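Local structure of motility-associated killing factor MakB (Vibrio cholerae serotype O1, 6W1W) at residues 196-201 / 211-216; 27-32 / 264-269. The protein is one component of a three-component cytotoxin and structurally resembles alpha-pore-forming toxins, so it probably takes part in building a membrane-attacking pore. All blocks are in the same frame, centred on the assembly; numbering follows the deposited sequence. Where two conformers were deposited one is given.

Interaction 1 (196-201 / 211-216); sequences MVTISY and FLSFAG
The first torsions of Tyr201 and Phe214 set the CG atoms from which their rings go on to meet: in Tyr201 CG is anti to the carbonyl carbon (chi1 -53°), while in Phe214 CG sits between the backbone N and the carbonyl carbon (chi1 83°). The rings cross obliquely and touch at their rims, Tyr201 CE1 lying 3.7 Å from Phe214 CE1, close to the plane of each ring, so this is an edge contact without stacking. Leu212 runs beside Tyr201 and points the same way, with its CD2 4.1 Å from Tyr201 CD1. The hydrophobic cluster is completed by Ile262 of helix 251-270, which Tyr201, Leu212 and Phe214 all touch, and by Ile167 of helix 157-176 against Tyr201.

Behind these side chains the two strands run antiparallel. Ile199 and Phe214 form a hydrogen-bonded pair in which Ile199 N gives a bond of 3.1 Å to Phe214 O. Toward the start of strand 193-203, Val197 N bonds almost straight to Gly216 O at 2.6 Å. These two are the better aligned; the other bonds, both returns included, are weak and bent all along the ladder.

On the face that carries Thr198, Ser200, Ser213 and Ala215 the contacts are small: Ser200 CB meets Ser213 CB at 3.9 Å, and Thr198 OG1 approaches Ala215 CB at 3.7 Å. At the end of the pair Met196 bends at its second and third torsions, which lays CE against the backbone of Gly216, 3.5 Å from its C atom. On its other flank strand 193-203 bonds to strand 338-346, leaving 209-220 at the edge of this chain's mixed sheet. The arrangement is a beta hairpin packed against helices, reminiscent of the beta-tongue of soluble ClyA-type alpha-pore-forming toxins.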
ATOM      1  N   MET A 196      -0.098  -5.743 -13.303  1.00 89.04           N
ATOM      2  CA  MET A 196      -0.391  -4.337 -13.557  1.00100.54           C
ATOM      3  C   MET A 196      -1.537  -4.222 -14.555  1.00 94.47           C
ATOM      4  O   MET A 196      -1.442  -4.726 -15.680  1.00 97.93           O
ATOM      5  CB  MET A 196       0.852  -3.606 -14.071  1.00105.47           C
ATOM      6  CG  MET A 196       1.981  -3.489 -13.052  1.00 96.42           C
ATOM      7  SD  MET A 196       1.460  -2.807 -11.458  1.00112.58           S
ATOM      8  CE  MET A 196       0.865  -1.187 -11.942  1.00105.15           C
ATOM      9  N   VAL A 197      -2.610  -3.554 -14.148  1.00 87.03           N
ATOM     10  CA  VAL A 197      -3.791  -3.383 -14.985  1.00 95.74           C
ATOM     11  C   VAL A 197      -3.796  -1.940 -15.477  1.00 93.93           C
ATOM     12  O   VAL A 197      -4.147  -1.015 -14.738  1.00 81.41           O
ATOM     13  CB  VAL A 197      -5.077  -3.727 -14.228  1.00 80.81           C
ATOM     14  CG1 VAL A 197      -6.281  -3.566 -15.137  1.00 78.59           C
ATOM     15  CG2 VAL A 197      -4.994  -5.127 -13.677  1.00 78.76           C
ATOM     16  N   THR A 198      -3.407  -1.751 -16.731  1.00 92.40           N
ATOM     17  CA  THR A 198      -3.523  -0.458 -17.388  1.00 90.68           C
ATOM     18  C   THR A 198      -4.941  -0.283 -17.922  1.00104.90           C
ATOM     19  O   THR A 198      -5.430  -1.124 -18.684  1.00115.13           O
ATOM     20  CB  THR A 198      -2.515  -0.354 -18.528  1.00 92.37           C
ATOM     21  OG1 THR A 198      -1.210  -0.696 -18.048  1.00 88.83           O
ATOM     22  CG2 THR A 198      -2.506   1.056 -19.097  1.00 80.69           C
ATOM     23  N   ILE A 199      -5.602   0.795 -17.516  1.00 95.98           N
ATOM     24  CA  ILE A 199      -6.869   1.224 -18.102  1.00 96.87           C
ATOM     25  C   ILE A 199      -6.584   2.467 -18.934  1.00 99.17           C
ATOM     26  O   ILE A 199      -6.072   3.465 -18.412  1.00105.55           O
ATOM     27  CB  ILE A 199      -7.929   1.522 -17.032  1.00 80.46           C
ATOM     28  CG1 ILE A 199      -8.025   0.382 -16.023  1.00 79.73           C
ATOM     29  CG2 ILE A 199      -9.281   1.782 -17.677  1.00 81.54           C
ATOM     30  CD1 ILE A 199      -8.981   0.677 -14.885  1.00 79.68           C
ATOM     31  N   SER A 200      -6.923   2.418 -20.220  1.00 93.77           N
ATOM     32  CA  SER A 200      -6.570   3.484 -21.151  1.00 88.40           C
ATOM     33  C   SER A 200      -7.840   4.131 -21.684  1.00 99.21           C
ATOM     34  O   SER A 200      -8.569   3.526 -22.478  1.00104.26           O
ATOM     35  CB  SER A 200      -5.704   2.955 -22.296  1.00 85.09           C
ATOM     36  OG  SER A 200      -6.476   2.693 -23.452  1.00 91.02           O
ATOM     37  N   TYR A 201      -8.092   5.360 -21.258  1.00107.32           N
ATOM     38  CA  TYR A 201      -9.254   6.117 -21.686  1.00 98.85           C
ATOM     39  C   TYR A 201      -8.907   6.932 -22.927  1.00105.75           C
ATOM     40  O   TYR A 201      -7.741   7.063 -23.313  1.00115.36           O
ATOM     41  CB  TYR A 201      -9.746   7.029 -20.560  1.00 88.43           C
ATOM     42  CG  TYR A 201      -9.997   6.295 -19.259  1.00 96.16           C
ATOM     43  CD1 TYR A 201      -8.963   6.061 -18.354  1.00 88.18           C
ATOM     44  CD2 TYR A 201     -11.260   5.828 -18.939  1.00 85.01           C
ATOM     45  CE1 TYR A 201      -9.186   5.378 -17.164  1.00 82.50           C
ATOM     46  CE2 TYR A 201     -11.493   5.146 -17.758  1.00 84.62           C
ATOM     47  CZ  TYR A 201     -10.458   4.923 -16.872  1.00 96.60           C
ATOM     48  OH  TYR A 201     -10.703   4.240 -15.698  1.00 99.51           O
ATOM     49  N   PHE A 211      -5.851   9.354 -25.018  1.00110.71           N
ATOM     50  CA  PHE A 211      -5.820  10.523 -24.149  1.00102.75           C
ATOM     51  C   PHE A 211      -5.112  10.229 -22.835  1.00108.99           C
ATOM     52  O   PHE A 211      -3.938  10.576 -22.665  1.00137.78           O
ATOM     53  CB  PHE A 211      -7.251  11.012 -23.909  1.00101.10           C
ATOM     54  CG  PHE A 211      -7.358  12.170 -22.961  1.00114.95           C
ATOM     55  CD1 PHE A 211      -7.812  11.980 -21.666  1.00119.41           C
ATOM     56  CD2 PHE A 211      -7.028  13.448 -23.366  1.00123.98           C
ATOM     57  CE1 PHE A 211      -7.920  13.038 -20.791  1.00124.03           C
ATOM     58  CE2 PHE A 211      -7.134  14.511 -22.492  1.00133.15           C
ATOM     59  CZ  PHE A 211      -7.582  14.305 -21.204  1.00127.80           C
ATOM     60  N   LEU A 212      -5.810   9.589 -21.904  1.00 91.58           N
ATOM     61  CA  LEU A 212      -5.286   9.304 -20.576  1.00 91.90           C
ATOM     62  C   LEU A 212      -5.130   7.799 -20.413  1.00 95.33           C
ATOM     63  O   LEU A 212      -5.873   7.019 -21.017  1.00106.25           O
ATOM     64  CB  LEU A 212      -6.219   9.852 -19.490  1.00 87.37           C
ATOM     65  CG  LEU A 212      -5.782   9.948 -18.026  1.00 94.82           C
ATOM     66  CD1 LEU A 212      -6.579  11.048 -17.351  1.00 91.73           C
ATOM     67  CD2 LEU A 212      -5.961   8.636 -17.266  1.00 85.61           C
ATOM     68  N   SER A 213      -4.166   7.396 -19.584  1.00 83.86           N
ATOM     69  CA  SER A 213      -3.934   5.975 -19.337  1.00 92.50           C
ATOM     70  C   SER A 213      -3.143   5.835 -18.045  1.00 89.67           C
ATOM     71  O   SER A 213      -1.943   6.119 -18.026  1.00 99.51           O
ATOM     72  CB  SER A 213      -3.189   5.332 -20.507  1.00 92.92           C
ATOM     73  OG  SER A 213      -1.816   5.145 -20.207  1.00 92.74           O
ATOM     74  N   PHE A 214      -3.802   5.396 -16.977  1.00 89.00           N
ATOM     75  CA  PHE A 214      -3.128   5.128 -15.715  1.00102.16           C
ATOM     76  C   PHE A 214      -3.278   3.655 -15.357  1.00 95.79           C
ATOM     77  O   PHE A 214      -4.210   2.979 -15.797  1.00 99.07           O
ATOM     78  CB  PHE A 214      -3.662   6.025 -14.584  1.00104.19           C
ATOM     79  CG  PHE A 214      -4.918   5.517 -13.931  1.00 95.69           C
ATOM     80  CD1 PHE A 214      -6.096   5.412 -14.645  1.00111.04           C
ATOM     81  CD2 PHE A 214      -4.927   5.179 -12.589  1.00107.95           C
ATOM     82  CE1 PHE A 214      -7.252   4.956 -14.041  1.00129.37           C
ATOM     83  CE2 PHE A 214      -6.083   4.723 -11.979  1.00123.29           C
ATOM     84  CZ  PHE A 214      -7.244   4.613 -12.708  1.00127.24           C
ATOM     85  N   ALA A 215      -2.339   3.165 -14.550  1.00 90.90           N
ATOM     86  CA  ALA A 215      -2.213   1.746 -14.258  1.00 85.26           C
ATOM     87  C   ALA A 215      -2.257   1.504 -12.756  1.00 84.78           C
ATOM     88  O   ALA A 215      -2.160   2.428 -11.947  1.00 91.94           O
ATOM     89  CB  ALA A 215      -0.917   1.175 -14.844  1.00 72.27           C
ATOM     90  N   GLY A 216      -2.392   0.235 -12.392  1.00 92.10           N
ATOM     91  CA  GLY A 216      -2.489  -0.146 -10.996  1.00 93.72           C
ATOM     92  C   GLY A 216      -2.406  -1.647 -10.849  1.00106.98           C
ATOM     93  O   GLY A 216      -2.644  -2.398 -11.802  1.00121.63           O
TER

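Interaction 2 (27-32 / 264-269); sequences SNYDAT and QTLSNM
Met269 reaches from helix 251-270 toward Tyr29 and Thr32 of helix 9-35, and nearly every atom of its side chain finds one of the two. CB lies 3.9 Å from Tyr29 CD1, at the rim of the ring and near its plane. CG follows along the same rim, 4.0 Å from that CD1. The second torsion is extended, carrying SD on to Thr32, whose OG1 is 3.8 Å away; the two side chains approach tip to tip. SD also stands beside the tyrosine, 5.4 Å from the ring centroid and 78° off its normal, an edge-on Met-aromatic contact. A bend at chi3 (-40°) then turns CE to the methyl CG2 of Thr32.

Leu266, one turn earlier, fills in next to the methionine. Its CD2 touches Tyr29 CE1 at 3.8 Å, Tyr29 lying crosswise to the leucine, and also meets Thr32 CG2 at 4.0 Å where the two side chains pass each other running opposite ways. Tyr29 extends between the helices with CG anti to the backbone N (chi1 175°), and its far end continues to Glu139 of helix 100-151, to which OH makes a weak hydrogen bond. Leu58 and Met62 of helix 46-66 also touch Tyr29.

Polar partners orient Thr32: OG1 bonds to Asn28 O at 2.7 Å and also to Ala215 O on the hairpin, so its one proton must be shared or alternate, while Thr32 N reaches Asn28 O from the opposite face of the carbonyl plane. That leaves CG2 to the apolar side. No hydrogen bond joins the two segments, whose axes stay 11.1 Å apart; side chains bridge the gap, and Tyr29 CE1 also reaches the main chain at Leu266 O. This is antiparallel helix-helix packing in the core of the long helical bundle that marks alpha-pore-forming toxins.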
ATOM      1  N   SER A  27       2.392   1.151  -1.830  1.00127.85           N
ATOM      2  CA  SER A  27       3.536   0.955  -2.715  1.00133.24           C
ATOM      3  C   SER A  27       3.161   1.028  -4.189  1.00115.04           C
ATOM      4  O   SER A  27       4.042   1.243  -5.031  1.00116.02           O
ATOM      5  CB  SER A  27       4.208  -0.390  -2.427  1.00146.83           C
ATOM      6  OG  SER A  27       3.336  -1.472  -2.706  1.00165.24           O
ATOM      7  N   ASN A  28       1.886   0.867  -4.526  0.61100.89           N
ATOM      8  CA  ASN A  28       1.450   0.988  -5.909  0.61106.39           C
ATOM      9  C   ASN A  28       0.740   2.305  -6.190  0.61103.46           C
ATOM     10  O   ASN A  28       0.427   2.591  -7.350  0.61100.43           O
ATOM     11  CB  ASN A  28       0.560  -0.202  -6.290  0.61111.43           C
ATOM     12  CG  ASN A  28       1.367  -1.463  -6.554  0.61101.28           C
ATOM     13  OD1 ASN A  28       1.967  -1.616  -7.618  0.61 92.95           O
ATOM     14  ND2 ASN A  28       1.392  -2.370  -5.579  0.61 80.25           N
ATOM     15  N   TYR A  29       0.493   3.122  -5.162  1.00117.92           N
ATOM     16  CA  TYR A  29       0.108   4.507  -5.417  1.00112.93           C
ATOM     17  C   TYR A  29       1.236   5.245  -6.122  1.00107.63           C
ATOM     18  O   TYR A  29       0.986   6.144  -6.934  1.00 78.07           O
ATOM     19  CB  TYR A  29      -0.256   5.219  -4.116  1.00 94.63           C
ATOM     20  CG  TYR A  29      -0.560   6.691  -4.296  1.00 81.00           C
ATOM     21  CD1 TYR A  29      -1.830   7.117  -4.658  1.00 82.98           C
ATOM     22  CD2 TYR A  29       0.423   7.657  -4.098  1.00105.65           C
ATOM     23  CE1 TYR A  29      -2.115   8.460  -4.826  1.00107.95           C
ATOM     24  CE2 TYR A  29       0.151   9.003  -4.264  1.00 81.74           C
ATOM     25  CZ  TYR A  29      -1.121   9.400  -4.627  1.00112.67           C
ATOM     26  OH  TYR A  29      -1.407  10.737  -4.794  1.00101.90           O
ATOM     27  N   ASP A  30       2.482   4.877  -5.817  1.00 84.85           N
ATOM     28  CA  ASP A  30       3.615   5.371  -6.587  1.00109.83           C
ATOM     29  C   ASP A  30       3.520   4.915  -8.038  1.00113.97           C
ATOM     30  O   ASP A  30       3.522   5.737  -8.965  1.00 99.41           O
ATOM     31  CB  ASP A  30       4.923   4.902  -5.947  1.00123.53           C
ATOM     32  CG  ASP A  30       6.127   5.135  -6.840  1.00138.76           C
ATOM     33  OD1 ASP A  30       6.424   6.307  -7.158  1.00139.28           O
ATOM     34  OD2 ASP A  30       6.774   4.140  -7.224  1.00138.47           O
ATOM     35  N   ALA A  31       3.408   3.596  -8.247  1.00116.28           N
ATOM     36  CA  ALA A  31       3.322   3.049  -9.599  1.00 95.19           C
ATOM     37  C   ALA A  31       2.162   3.654 -10.377  1.00 77.82           C
ATOM     38  O   ALA A  31       2.292   3.947 -11.571  1.00 96.13           O
ATOM     39  CB  ALA A  31       3.185   1.529  -9.541  1.00 83.05           C
ATOM     40  N   THR A  32       1.019   3.852  -9.715  1.00 78.23           N
ATOM     41  CA  THR A  32      -0.088   4.560 -10.346  1.00 87.29           C
ATOM     42  C   THR A  32       0.332   5.966 -10.766  1.00 93.94           C
ATOM     43  O   THR A  32      -0.063   6.448 -11.835  1.00 89.08           O
ATOM     44  CB  THR A  32      -1.285   4.627  -9.390  1.00 99.28           C
ATOM     45  OG1 THR A  32      -1.633   3.311  -8.943  1.00 80.90           O
ATOM     46  CG2 THR A  32      -2.498   5.272 -10.066  1.00 81.68           C
ATOM     47  N   GLN A 264     -10.229  11.614  -8.578  1.00102.58           N
ATOM     48  CA  GLN A 264     -11.114  11.113  -7.531  1.00 96.19           C
ATOM     49  C   GLN A 264     -10.680   9.739  -7.029  1.00 85.20           C
ATOM     50  O   GLN A 264     -10.886   9.417  -5.853  1.00 85.79           O
ATOM     51  CB  GLN A 264     -12.553  11.072  -8.045  1.00100.23           C
ATOM     52  CG  GLN A 264     -13.585  10.705  -6.997  1.00113.19           C
ATOM     53  CD  GLN A 264     -13.492  11.565  -5.759  1.00127.63           C
ATOM     54  OE1 GLN A 264     -13.096  11.095  -4.694  1.00135.45           O
ATOM     55  NE2 GLN A 264     -13.861  12.835  -5.889  1.00138.88           N
ATOM     56  N   THR A 265     -10.069   8.919  -7.890  1.00 88.09           N
ATOM     57  CA  THR A 265      -9.558   7.636  -7.416  1.00110.53           C
ATOM     58  C   THR A 265      -8.217   7.805  -6.712  1.00110.54           C
ATOM     59  O   THR A 265      -7.931   7.084  -5.747  1.00101.45           O
ATOM     60  CB  THR A 265      -9.441   6.624  -8.569  1.00112.86           C
ATOM     61  OG1 THR A 265      -8.631   7.168  -9.620  1.00126.77           O
ATOM     62  CG2 THR A 265     -10.829   6.256  -9.127  1.00101.40           C
ATOM     63  N   LEU A 266      -7.398   8.756  -7.172  1.00112.95           N
ATOM     64  CA  LEU A 266      -6.160   9.078  -6.469  1.00 94.36           C
ATOM     65  C   LEU A 266      -6.441   9.565  -5.053  1.00 90.44           C
ATOM     66  O   LEU A 266      -5.760   9.159  -4.103  1.00 93.05           O
ATOM     67  CB  LEU A 266      -5.371  10.129  -7.245  1.00 77.62           C
ATOM     68  CG  LEU A 266      -4.665   9.687  -8.527  1.00 90.27           C
ATOM     69  CD1 LEU A 266      -3.969  10.863  -9.201  1.00 75.95           C
ATOM     70  CD2 LEU A 266      -3.673   8.578  -8.235  1.00 82.00           C
ATOM     71  N   SER A 267      -7.441  10.437  -4.892  1.00 85.61           N
ATOM     72  CA  SER A 267      -7.820  10.888  -3.555  1.00 93.34           C
ATOM     73  C   SER A 267      -8.196   9.714  -2.661  1.00112.29           C
ATOM     74  O   SER A 267      -7.736   9.627  -1.516  1.00118.12           O
ATOM     75  CB  SER A 267      -8.976  11.887  -3.639  1.00113.23           C
ATOM     76  OG  SER A 267      -8.504  13.205  -3.864  1.00143.47           O
ATOM     77  N   ASN A 268      -9.024   8.796  -3.165  1.00117.43           N
ATOM     78  CA  ASN A 268      -9.418   7.647  -2.357  1.00113.98           C
ATOM     79  C   ASN A 268      -8.253   6.694  -2.138  1.00 95.10           C
ATOM     80  O   ASN A 268      -8.138   6.091  -1.063  1.00 92.96           O
ATOM     81  CB  ASN A 268     -10.587   6.913  -3.008  1.00121.97           C
ATOM     82  CG  ASN A 268     -11.857   7.737  -3.018  1.00133.57           C
ATOM     83  OD1 ASN A 268     -12.477   7.930  -4.062  1.00133.85           O
ATOM     84  ND2 ASN A 268     -12.256   8.224  -1.848  1.00142.11           N
ATOM     85  N   MET A 269      -7.391   6.543  -3.143  1.00 87.83           N
ATOM     86  CA  MET A 269      -6.201   5.719  -2.976  1.00 87.23           C
ATOM     87  C   MET A 269      -5.297   6.276  -1.884  1.00112.52           C
ATOM     88  O   MET A 269      -4.738   5.515  -1.085  1.00102.04           O
ATOM     89  CB  MET A 269      -5.442   5.622  -4.298  1.00 81.47           C
ATOM     90  CG  MET A 269      -4.728   4.302  -4.542  1.00 92.31           C
ATOM     91  SD  MET A 269      -4.116   4.185  -6.246  1.00112.11           S
ATOM     92  CE  MET A 269      -5.474   4.911  -7.171  1.00 79.61           C
TER

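The two contacts have centres 12 Å apart and meet directly. Along the chain, the first half of interaction 2 (27-32) comes well before the hairpin of interaction 1, and its second half (264-269) well after, so the hairpin lies within the segment that the helix pair brackets. Thr32 connects them: its OG1 is 3.2 Å from Ala215 O, a probable hydrogen bond competing with Asn28 O for the proton, and its CG2 packs on Phe214 CD2 at 3.5 Å. Helix 251-270 serves both, as Ile262 covers the hairpin's aromatic face two turns or less before its contacts with helix 9-35. Sheet and helical bundle are knit together in this conformation of the toxin component.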